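Local coordinates for paternally-expressed GENE 3 protein (Homo sapiens, PDB 4BHX) that dimerises with itself or partners through its SCAN domain, the part described here, to control gene expression, and acts in p53-linked neuronal apoptosis and NF-kappa-B activation, at residues Arg14-Val19 against Ile29-Leu34; Ile49-Val54 against Glu76-Leu81; Gln57-Ile62 against Pro68-Lys73. One frame throughout, in Å; residues are numbered along the deposited sequence.

The three contacts are spread along the all-helical SCAN domain, the module through which the full protein dimerises. Interaction 1 closes first in the chain, joining the exit of helix 6-15 to helix 24-39; its centre lies about 23 Å from that of interaction 2 and about 24 Å from that of interaction 3, across the centre of the chain. Interactions 2 and 3 share helix 46-61, their centres about 12 Å apart, with the Gln57-Ile62/Pro68-Lys73 pair formed inside the longer chain excursion between Ile49-Val54 and Glu76-Leu81. Leu81 joins them directly: its CD1 lies 3.7 Å from Val70 CG1, and its CD2 lies 3.6 Å from Tyr58 CG.

Interaction 1 of 3, residues Arg14-Val19 against Ile29-Leu34. With EDO (1,2-ethanediol), chain M; EDO (1,2-ethanediol), chain N.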
loop_
_atom_site.group_PDB
_atom_site.type_symbol
_atom_site.label_atom_id
_atom_site.label_comp_id
_atom_site.label_asym_id
_atom_site.label_seq_id
_atom_site.Cartn_x
_atom_site.Cartn_y
_atom_site.Cartn_z
ATOM N N ARG A 14 7.745 1.295 -3.600
ATOM C CA ARG A 14 7.581 2.737 -3.607
ATOM C C ARG A 14 8.869 3.526 -3.355
ATOM O O ARG A 14 8.965 4.673 -3.800
ATOM C CB ARG A 14 6.545 3.112 -2.581
ATOM C CG ARG A 14 5.118 2.728 -2.872
ATOM C CD ARG A 14 4.635 3.317 -4.193
ATOM N NE ARG A 14 3.244 2.909 -4.517
ATOM C CZ ARG A 14 2.761 2.785 -5.763
ATOM N NH1 ARG A 14 3.528 3.007 -6.830
ATOM N NH2 ARG A 14 1.526 2.401 -5.941
ATOM N N ASN A 15 9.847 2.951 -2.650
ATOM C CA ASN A 15 11.036 3.699 -2.233
ATOM C C ASN A 15 12.247 3.381 -3.043
ATOM O O ASN A 15 13.236 4.036 -2.911
ATOM C CB ASN A 15 11.424 3.469 -0.736
ATOM C CG ASN A 15 10.303 3.711 0.252
ATOM O OD1 ASN A 15 10.409 3.278 1.426
ATOM N ND2 ASN A 15 9.283 4.389 -0.146
ATOM N N LEU A 16 12.185 2.418 -3.942
ATOM C CA LEU A 16 13.316 2.114 -4.810
ATOM C C LEU A 16 13.695 3.333 -5.627
ATOM O O LEU A 16 12.832 4.033 -6.061
ATOM C CB LEU A 16 12.953 1.019 -5.792
ATOM C CG LEU A 16 14.133 0.515 -6.577
ATOM C CD1 LEU A 16 14.862 -0.485 -5.724
ATOM C CD2 LEU A 16 13.773 -0.120 -7.875
ATOM N N ILE A 17 14.995 3.576 -5.780
ATOM C CA ILE A 17 15.574 4.718 -6.518
ATOM C C ILE A 17 16.226 4.229 -7.806
ATOM O O ILE A 17 16.714 3.105 -7.887
ATOM C CB ILE A 17 16.674 5.379 -5.668
ATOM C CG1 ILE A 17 16.119 5.835 -4.328
ATOM C CG2 ILE A 17 17.341 6.556 -6.357
ATOM C CD1 ILE A 17 14.886 6.658 -4.415
ATOM N N TYR A 18 16.281 5.100 -8.802
ATOM C CA TYR A 18 16.922 4.788 -10.044
ATOM C C TYR A 18 18.457 4.963 -9.849
ATOM O O TYR A 18 18.914 6.067 -9.549
ATOM C CB TYR A 18 16.414 5.753 -11.137
ATOM C CG TYR A 18 16.883 5.352 -12.464
ATOM C CD1 TYR A 18 16.212 4.402 -13.166
ATOM C CD2 TYR A 18 18.076 5.852 -12.991
ATOM C CE1 TYR A 18 16.669 3.975 -14.398
ATOM C CE2 TYR A 18 18.567 5.412 -14.186
ATOM C CZ TYR A 18 17.830 4.476 -14.887
ATOM O OH TYR A 18 18.221 4.090 -16.093
ATOM N N VAL A 19 19.210 3.892 -10.062
ATOM C CA VAL A 19 20.663 3.892 -9.919
ATOM C C VAL A 19 21.215 3.670 -11.373
ATOM O O VAL A 19 21.048 2.616 -11.987
ATOM C CB VAL A 19 21.131 2.785 -8.935
ATOM C CG1 VAL A 19 22.639 2.769 -8.807
ATOM C CG2 VAL A 19 20.494 2.941 -7.533
ATOM N N ILE A 29 13.234 -4.943 -13.822
ATOM C CA ILE A 29 13.122 -6.287 -13.231
ATOM C C ILE A 29 12.851 -6.160 -11.726
ATOM O O ILE A 29 11.995 -6.846 -11.193
ATOM C CB ILE A 29 14.371 -7.132 -13.555
ATOM C CG1 ILE A 29 14.389 -7.470 -15.067
ATOM C CG2 ILE A 29 14.375 -8.453 -12.779
ATOM C CD1 ILE A 29 15.734 -8.009 -15.536
ATOM N N LYS A 30 13.606 -5.291 -11.048
ATOM C CA LYS A 30 13.460 -5.087 -9.616
ATOM C C LYS A 30 12.081 -4.558 -9.229
ATOM O O LYS A 30 11.424 -5.054 -8.288
ATOM C CB LYS A 30 14.467 -4.088 -9.105
ATOM C CG LYS A 30 15.875 -4.571 -9.156
ATOM C CD LYS A 30 16.782 -3.354 -9.157
ATOM C CE LYS A 30 17.539 -3.142 -7.883
ATOM N NZ LYS A 30 18.967 -3.500 -8.113
ATOM N N LEU A 31 11.666 -3.526 -9.928
ATOM C CA LEU A 31 10.343 -2.976 -9.678
ATOM C C LEU A 31 9.225 -3.997 -9.851
ATOM O O LEU A 31 8.257 -4.038 -9.090
ATOM C CB LEU A 31 10.097 -1.753 -10.598
ATOM C CG LEU A 31 10.745 -0.415 -10.236
ATOM C CD1 LEU A 31 10.489 0.656 -11.319
ATOM C CD2 LEU A 31 10.276 0.046 -8.868
ATOM N N ARG A 32 9.292 -4.758 -10.917
ATOM C CA ARG A 32 8.328 -5.794 -11.125
ATOM C C ARG A 32 8.302 -6.819 -10.009
ATOM O O ARG A 32 7.266 -7.135 -9.531
ATOM C CB ARG A 32 8.578 -6.571 -12.418
ATOM C CG ARG A 32 8.055 -5.910 -13.652
ATOM C CD ARG A 32 8.060 -6.904 -14.841
ATOM N NE ARG A 32 7.637 -6.185 -16.051
ATOM C CZ ARG A 32 8.285 -6.168 -17.214
ATOM N NH1 ARG A 32 9.417 -6.857 -17.386
ATOM N NH2 ARG A 32 7.786 -5.471 -18.222
ATOM N N ASN A 33 9.454 -7.356 -9.649
ATOM C CA ASN A 33 9.568 -8.304 -8.491
ATOM C C ASN A 33 8.974 -7.740 -7.206
ATOM O O ASN A 33 8.162 -8.401 -6.554
ATOM C CB ASN A 33 11.008 -8.675 -8.289
ATOM C CG ASN A 33 11.530 -9.588 -9.377
ATOM O OD1 ASN A 33 10.753 -10.315 -9.966
ATOM N ND2 ASN A 33 12.820 -9.586 -9.617
ATOM N N LEU A 34 9.330 -6.494 -6.859
ATOM C CA LEU A 34 8.792 -5.836 -5.666
ATOM C C LEU A 34 7.296 -5.695 -5.704
ATOM O O LEU A 34 6.614 -5.968 -4.718
ATOM C CB LEU A 34 9.463 -4.491 -5.404
ATOM C CG LEU A 34 10.973 -4.568 -5.121
ATOM C CD1 LEU A 34 11.603 -3.171 -5.232
ATOM C CD2 LEU A 34 11.230 -5.209 -3.753
HETATM C C1 EDO M . 17.329 1.960 -4.435
HETATM O O1 EDO M . 18.399 1.255 -5.153
HETATM C C2 EDO M . 17.260 1.728 -2.919
HETATM O O2 EDO M . 16.237 2.545 -2.284
HETATM C C1 EDO N . 8.674 -10.255 -13.274
HETATM O O1 EDO N . 10.051 -10.194 -12.865
HETATM C C2 EDO N . 8.338 -11.571 -13.959
HETATM O O2 EDO N . 8.631 -12.654 -13.066
#
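Leu16 lays its isobutyl group against Leu31, with Lys30 and Leu34 flanking the contact, where the chain leaves helix 6-15 and faces helix 24-39. These are the first two helices of the SCAN domain, an all-helical dimerisation module. Leu16 is the first residue to abandon helical backbone angles, and its side chain supplies the whole of this segment's apolar contact with the second helix. With CG anti to the backbone N (chi1 -171°), the side chain extends from the helix exit toward helix 24-39, and its two methyl groups divide the work. CD2 meets CD2 of Leu31 at 3.6 Å and lies 3.9 Å from Leu31 CG, the two side chains crossing at a slant. The same CD2 comes within 4.2 Å of Lys30 CB, so the lysine takes part through the root of its aliphatic chain. CD1 has a looser neighbour in Leu34 CD1, 4.3 Å away and one helical turn beyond Lys30.

No hydrogen bond spans the two segments; the attachment is apolar and lies near the surface. Leu31 and Leu34 also pack on Phe13, and Leu34 reaches Phe9 and Arg12, so the contact extends the packing between the two helices past the end of the first. Arg14, just before it in the chain, forms a salt bridge through NH2 with Glu56 of helix 46-61. A 1,2-ethanediol molecule, probably from the crystallisation liquor, lies beside Leu16, its C1 3.7 Å from Leu16 CD1.

Interaction 2 of 3, residues Ile49-Val54 against Glu76-Leu81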
loop_
_atom_site.group_PDB
_atom_site.type_symbol
_atom_site.label_atom_id
_atom_site.label_comp_id
_atom_site.label_asym_id
_atom_site.label_seq_id
_atom_site.Cartn_x
_atom_site.Cartn_y
_atom_site.Cartn_z
ATOM N N ILE A 49 -7.118 -6.367 -5.988
ATOM C CA ILE A 49 -5.977 -5.542 -6.286
ATOM C C ILE A 49 -6.396 -4.081 -6.388
ATOM O O ILE A 49 -5.778 -3.226 -5.802
ATOM C CB ILE A 49 -5.251 -6.021 -7.566
ATOM C CG1 ILE A 49 -4.490 -7.303 -7.272
ATOM C CG2 ILE A 49 -4.239 -4.980 -8.058
ATOM C CD1 ILE A 49 -4.160 -8.064 -8.534
ATOM N N ILE A 50 -7.458 -3.800 -7.097
ATOM C CA ILE A 50 -7.984 -2.452 -7.196
ATOM C C ILE A 50 -8.339 -1.867 -5.841
ATOM O O ILE A 50 -8.009 -0.746 -5.523
ATOM C CB ILE A 50 -9.171 -2.404 -8.183
ATOM C CG1 ILE A 50 -8.658 -2.728 -9.599
ATOM C CG2 ILE A 50 -9.918 -1.089 -8.082
ATOM C CD1 ILE A 50 -7.995 -1.625 -10.396
ATOM N N GLU A 51 -8.960 -2.664 -4.998
ATOM C CA GLU A 51 -9.257 -2.212 -3.666
ATOM C C GLU A 51 -8.051 -1.864 -2.814
ATOM O O GLU A 51 -8.096 -0.835 -2.069
ATOM C CB GLU A 51 -10.099 -3.238 -2.960
ATOM C CG GLU A 51 -11.457 -3.350 -3.576
ATOM C CD GLU A 51 -12.368 -2.211 -3.192
ATOM O OE1 GLU A 51 -11.963 -1.263 -2.503
ATOM O OE2 GLU A 51 -13.514 -2.271 -3.593
ATOM N N LEU A 52 -6.985 -2.631 -2.940
ATOM C CA LEU A 52 -5.719 -2.285 -2.307
ATOM C C LEU A 52 -5.150 -0.922 -2.806
ATOM O O LEU A 52 -4.538 -0.182 -2.027
ATOM C CB LEU A 52 -4.638 -3.345 -2.480
ATOM C CG LEU A 52 -4.929 -4.667 -1.727
ATOM C CD1 LEU A 52 -3.893 -5.693 -2.124
ATOM C CD2 LEU A 52 -4.919 -4.451 -0.224
ATOM N N LEU A 53 -5.314 -0.630 -4.101
ATOM C CA LEU A 53 -4.803 0.623 -4.651
ATOM C C LEU A 53 -5.635 1.794 -4.150
ATOM O O LEU A 53 -5.101 2.873 -3.846
ATOM C CB LEU A 53 -4.911 0.595 -6.173
ATOM C CG LEU A 53 -4.137 -0.541 -6.765
ATOM C CD1 LEU A 53 -4.368 -0.670 -8.269
ATOM C CD2 LEU A 53 -2.692 -0.290 -6.455
ATOM N N VAL A 54 -6.935 1.606 -4.077
ATOM C CA VAL A 54 -7.820 2.614 -3.526
ATOM C C VAL A 54 -7.477 2.860 -2.040
ATOM O O VAL A 54 -7.323 4.005 -1.596
ATOM C CB VAL A 54 -9.294 2.232 -3.693
ATOM C CG1 VAL A 54 -10.220 3.143 -2.889
ATOM C CG2 VAL A 54 -9.703 2.221 -5.134
ATOM N N GLU A 76 -7.783 -2.633 7.719
ATOM C CA GLU A 76 -7.113 -3.465 6.737
ATOM C C GLU A 76 -7.808 -3.400 5.395
ATOM O O GLU A 76 -7.249 -3.903 4.429
ATOM C CB GLU A 76 -6.870 -4.908 7.222
ATOM C CG GLU A 76 -8.003 -5.881 6.998
ATOM C CD GLU A 76 -9.177 -5.567 7.881
ATOM O OE1 GLU A 76 -8.978 -5.638 9.112
ATOM O OE2 GLU A 76 -10.274 -5.231 7.361
ATOM N N ASN A 77 -8.982 -2.769 5.332
ATOM C CA ASN A 77 -9.614 -2.380 4.073
ATOM C C ASN A 77 -10.395 -1.035 4.070
ATOM O O ASN A 77 -10.525 -0.384 5.088
ATOM C CB ASN A 77 -10.476 -3.511 3.566
ATOM C CG ASN A 77 -11.730 -3.697 4.385
ATOM O OD1 ASN A 77 -12.284 -2.759 4.936
ATOM N ND2 ASN A 77 -12.186 -4.936 4.465
ATOM N N CYS A 78 -10.915 -0.620 2.934
ATOM C CA CYS A 78 -11.510 0.717 2.828
ATOM C C CYS A 78 -12.729 0.895 3.672
ATOM O O CYS A 78 -12.914 1.942 4.267
ATOM C CB CYS A 78 -11.926 1.070 1.420
ATOM S SG CYS A 78 -10.458 1.340 0.402
ATOM N N GLU A 79 -13.616 -0.096 3.635
ATOM C CA GLU A 79 -14.874 -0.029 4.329
ATOM C C GLU A 79 -14.692 0.286 5.785
ATOM O O GLU A 79 -15.409 1.074 6.375
ATOM C CB GLU A 79 -15.596 -1.373 4.152
ATOM C CG GLU A 79 -16.688 -1.205 3.146
ATOM C CD GLU A 79 -17.804 -0.402 3.751
ATOM O OE1 GLU A 79 -18.010 -0.569 4.971
ATOM O OE2 GLU A 79 -18.449 0.378 3.021
ATOM N N LYS A 80 -13.719 -0.378 6.330
ATOM C CA LYS A 80 -13.355 -0.210 7.672
ATOM C C LYS A 80 -13.041 1.266 7.856
ATOM O O LYS A 80 -13.727 1.968 8.617
ATOM C CB LYS A 80 -12.150 -1.039 7.861
ATOM C CG LYS A 80 -11.797 -1.370 9.265
ATOM C CD LYS A 80 -11.359 -2.835 9.287
ATOM C CE LYS A 80 -10.825 -3.247 10.652
ATOM N NZ LYS A 80 -9.459 -3.847 10.593
ATOM N N LEU A 81 -12.048 1.732 7.082
ATOM C CA LEU A 81 -11.513 3.089 7.159
ATOM C C LEU A 81 -12.631 4.099 7.136
ATOM O O LEU A 81 -12.619 5.032 7.931
ATOM C CB LEU A 81 -10.486 3.331 5.982
ATOM C CG LEU A 81 -9.813 4.705 5.827
ATOM C CD1 LEU A 81 -9.044 5.075 7.064
ATOM C CD2 LEU A 81 -8.900 4.801 4.589
HETATM O O HOH W 1 -10.095 -1.462 0.525
#
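Cys78 directs its thiol at helix 46-61 from the first turn of helix 78-85, and Val54 receives it: the closest approach is Val54 CG1 to Cys78 SG, 3.8 Å. Within the all-helical SCAN domain, this is the packing of the N-terminal turn of one helix on the flank of another. The Cys78 torsion (chi1 -71°) sets SG beside its own backbone N, and so on the side of the water that this N-H holds. The single methyl-sulfur touch is the compact part of the contact. One turn earlier the fit slackens. The carbonyl O of Glu51 is 4.1 Å from Cys78 SG, and the Glu51 side chain, bent at chi2, brings OE1 only to 4.2 Å from the same sulfur.

Glu51 is exposed, so this looser, polar side faces solvent, and a water fills in between the backbones. It accepts from Cys78 N at 2.7 Å and donates a weak bond to Glu51 O, so the start of one helix is tied to the flank of the other without a direct hydrogen bond. Asn77 is the N-cap of helix 78-85, and its OD1 accepts from Lys80 N at 3.1 Å with an N-H...O angle of 166°. That nearly straight bond satisfies an amide in the first turn.

The contact therefore sets the start of helix 78-85 against the middle of helix 46-61. Cys78 also touches Leu55, and farther along helix 78-85 Leu81 packs on Leu55, Tyr58 and Leu59 of helix 46-61, with Pro75 of the preceding loop beside it.

Interaction 3 of 3, residues Gln57-Ile62 against Pro68-Lys73; sequences QYLTII and PWVRAK. With EDO (1,2-ethanediol), chain J; EDO (1,2-ethanediol), chain G.
Val70 turns CG1 anti to its backbone N (chi1 166°), and Leu59 swings CG away from its carbonyl carbon (chi1 -69°), a pair of torsions that brings a methyl of each side chain together between helix 46-61 and the short helix 67-73 of the SCAN domain. Leu59 CD2 and Val70 CG1 meet at 3.8 Å, the two side chains lying aslant. Val70 uses its other branch as well: CG2, beside the backbone N, comes within 4.2 Å of Ile62 CG2. One valine thus bridges Leu59 and Ile62, touching the first with one methyl and the second with the other.

The contact is apolar, with no hydrogen bond between the segments, and Ile62 and Val70 are buried. Helix 78-85 adds to it through Leu81, which packs on both Leu59 and Val70, while Pro75 of the loop before that helix also touches Val70. After helix 46-61 the chain reverses through a short loop, and helix 67-73 comes back obliquely, laying Val70 against Leu59 and Ile62. Near the C-terminal end of helix 46-61, Thr60 OG1 donates to Gln57 O at 2.7 Å, in the carbonyl plane and on a lone pair, so the side chain takes up a carbonyl that the backbone amides of Thr60 and Ile61 reach only weakly.

Beside the apolar contact sits a 1,2-ethanediol, probably from the crystallisation liquor; its O2 is modelled doubtfully close to Leu59 O and lies 3.8 Å from Ile62 CG1.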
loop_
_atom_site.group_PDB
_atom_site.type_symbol
_atom_site.label_atom_id
_atom_site.label_comp_id
_atom_site.label_asym_id
_atom_site.label_seq_id
_atom_site.Cartn_x
_atom_site.Cartn_y
_atom_site.Cartn_z
ATOM N N GLN A 57 -4.182 4.893 -1.719
ATOM C CA GLN A 57 -4.416 6.329 -2.017
ATOM C C GLN A 57 -5.195 7.020 -0.883
ATOM O O GLN A 57 -4.796 8.060 -0.398
ATOM C CB GLN A 57 -5.054 6.494 -3.413
ATOM C CG GLN A 57 -5.239 7.974 -3.763
ATOM C CD GLN A 57 -3.959 8.723 -3.903
ATOM O OE1 GLN A 57 -2.913 8.163 -4.278
ATOM N NE2 GLN A 57 -4.004 9.995 -3.603
ATOM N N TYR A 58 -6.243 6.366 -0.370
ATOM C CA TYR A 58 -7.054 6.888 0.713
ATOM C C TYR A 58 -6.216 7.184 1.948
ATOM O O TYR A 58 -6.337 8.301 2.507
ATOM C CB TYR A 58 -8.235 5.971 1.079
ATOM C CG TYR A 58 -9.505 6.667 1.619
ATOM C CD1 TYR A 58 -9.441 7.836 2.412
ATOM C CD2 TYR A 58 -10.763 6.112 1.384
ATOM C CE1 TYR A 58 -10.598 8.463 2.876
ATOM C CE2 TYR A 58 -11.921 6.743 1.789
ATOM C CZ TYR A 58 -11.835 7.897 2.579
ATOM O OH TYR A 58 -13.001 8.488 2.987
ATOM N N LEU A 59 -5.335 6.253 2.317
ATOM C CA LEU A 59 -4.473 6.417 3.486
ATOM C C LEU A 59 -3.589 7.683 3.360
ATOM O O LEU A 59 -3.338 8.383 4.365
ATOM C CB LEU A 59 -3.642 5.167 3.716
ATOM C CG LEU A 59 -4.500 3.964 4.179
ATOM C CD1 LEU A 59 -3.545 2.781 4.275
ATOM C CD2 LEU A 59 -5.230 4.247 5.516
ATOM N N THR A 60 -3.173 8.034 2.143
ATOM C CA THR A 60 -2.371 9.212 1.974
ATOM C C THR A 60 -3.160 10.532 2.094
ATOM O O THR A 60 -2.571 11.549 2.377
ATOM C CB THR A 60 -1.599 9.198 0.640
ATOM O OG1 THR A 60 -2.496 9.531 -0.428
ATOM C CG2 THR A 60 -0.978 7.894 0.420
ATOM N N ILE A 61 -4.443 10.574 1.802
ATOM C CA ILE A 61 -5.174 11.798 1.813
ATOM C C ILE A 61 -5.893 12.084 3.142
ATOM O O ILE A 61 -6.553 13.089 3.252
ATOM C CB ILE A 61 -6.136 11.938 0.609
ATOM C CG1 ILE A 61 -7.324 10.993 0.667
ATOM C CG2 ILE A 61 -5.298 11.760 -0.654
ATOM C CD1 ILE A 61 -8.440 11.327 -0.272
ATOM N N ILE A 62 -5.757 11.185 4.127
ATOM C CA ILE A 62 -6.413 11.386 5.454
ATOM C C ILE A 62 -5.966 12.723 6.053
ATOM O O ILE A 62 -4.785 12.986 6.111
ATOM C CB ILE A 62 -6.006 10.229 6.452
ATOM C CG1 ILE A 62 -6.446 8.881 5.937
ATOM C CG2 ILE A 62 -6.577 10.423 7.860
ATOM C CD1 ILE A 62 -7.854 8.910 5.365
ATOM N N PRO A 68 -2.209 9.722 12.792
ATOM C CA PRO A 68 -1.725 8.808 13.855
ATOM C C PRO A 68 -2.787 7.816 14.350
ATOM O O PRO A 68 -2.487 6.680 14.621
ATOM C CB PRO A 68 -1.290 9.781 14.966
ATOM C CG PRO A 68 -1.053 11.097 14.248
ATOM C CD PRO A 68 -2.129 11.133 13.203
ATOM N N TRP A 69 -4.008 8.268 14.464
ATOM C CA TRP A 69 -5.129 7.435 14.875
ATOM C C TRP A 69 -5.398 6.311 13.893
ATOM O O TRP A 69 -5.468 5.124 14.258
ATOM C CB TRP A 69 -6.345 8.294 14.923
ATOM C CG TRP A 69 -6.233 9.402 15.920
ATOM C CD1 TRP A 69 -5.430 10.562 15.843
ATOM C CD2 TRP A 69 -6.944 9.491 17.155
ATOM N NE1 TRP A 69 -5.634 11.321 16.983
ATOM C CE2 TRP A 69 -6.544 10.684 17.795
ATOM C CE3 TRP A 69 -7.879 8.671 17.790
ATOM C CZ2 TRP A 69 -7.052 11.064 19.038
ATOM C CZ3 TRP A 69 -8.365 9.058 19.035
ATOM C CH2 TRP A 69 -7.965 10.248 19.624
ATOM N N VAL A 70 -5.554 6.683 12.617
ATOM C CA VAL A 70 -5.822 5.685 11.590
ATOM C C VAL A 70 -4.762 4.648 11.534
ATOM O O VAL A 70 -5.071 3.458 11.409
ATOM C CB VAL A 70 -6.067 6.339 10.190
ATOM C CG1 VAL A 70 -6.000 5.286 9.100
ATOM C CG2 VAL A 70 -7.433 6.990 10.191
ATOM N N ARG A 71 -3.519 5.034 11.679
ATOM C CA ARG A 71 -2.511 4.044 11.674
ATOM C C ARG A 71 -2.359 3.227 12.980
ATOM O O ARG A 71 -1.921 2.077 12.932
ATOM C CB ARG A 71 -1.206 4.625 11.258
ATOM C CG ARG A 71 -0.418 5.343 12.284
ATOM C CD ARG A 71 1.027 5.441 11.818
ATOM N NE ARG A 71 1.222 6.221 10.578
ATOM C CZ ARG A 71 1.451 7.540 10.492
ATOM N NH1 ARG A 71 1.490 8.332 11.571
ATOM N NH2 ARG A 71 1.640 8.080 9.293
ATOM N N ALA A 72 -2.728 3.799 14.121
ATOM C CA ALA A 72 -2.704 3.012 15.351
ATOM C C ALA A 72 -3.700 1.892 15.154
ATOM O O ALA A 72 -3.457 0.776 15.562
ATOM C CB ALA A 72 -3.046 3.899 16.539
ATOM N N LYS A 73 -4.817 2.187 14.491
ATOM C CA LYS A 73 -5.875 1.245 14.252
ATOM C C LYS A 73 -5.636 0.210 13.118
ATOM O O LYS A 73 -6.230 -0.874 13.150
ATOM C CB LYS A 73 -7.142 1.985 13.923
ATOM C CG LYS A 73 -8.371 1.204 14.313
ATOM C CD LYS A 73 -8.590 1.257 15.814
ATOM C CE LYS A 73 -9.987 1.782 16.085
ATOM N NZ LYS A 73 -11.034 0.707 16.242
HETATM C C1 EDO J . 0.627 6.046 16.286
HETATM O O1 EDO J . -0.341 6.795 15.581
HETATM C C2 EDO J . 0.655 4.714 15.563
HETATM O O2 EDO J . 1.102 3.740 16.494
HETATM C C1 EDO G . -0.831 6.834 5.933
HETATM O O1 EDO G . -0.373 5.473 5.800
HETATM C C2 EDO G . -1.709 7.121 7.142
HETATM O O2 EDO G . -2.888 7.786 6.678
#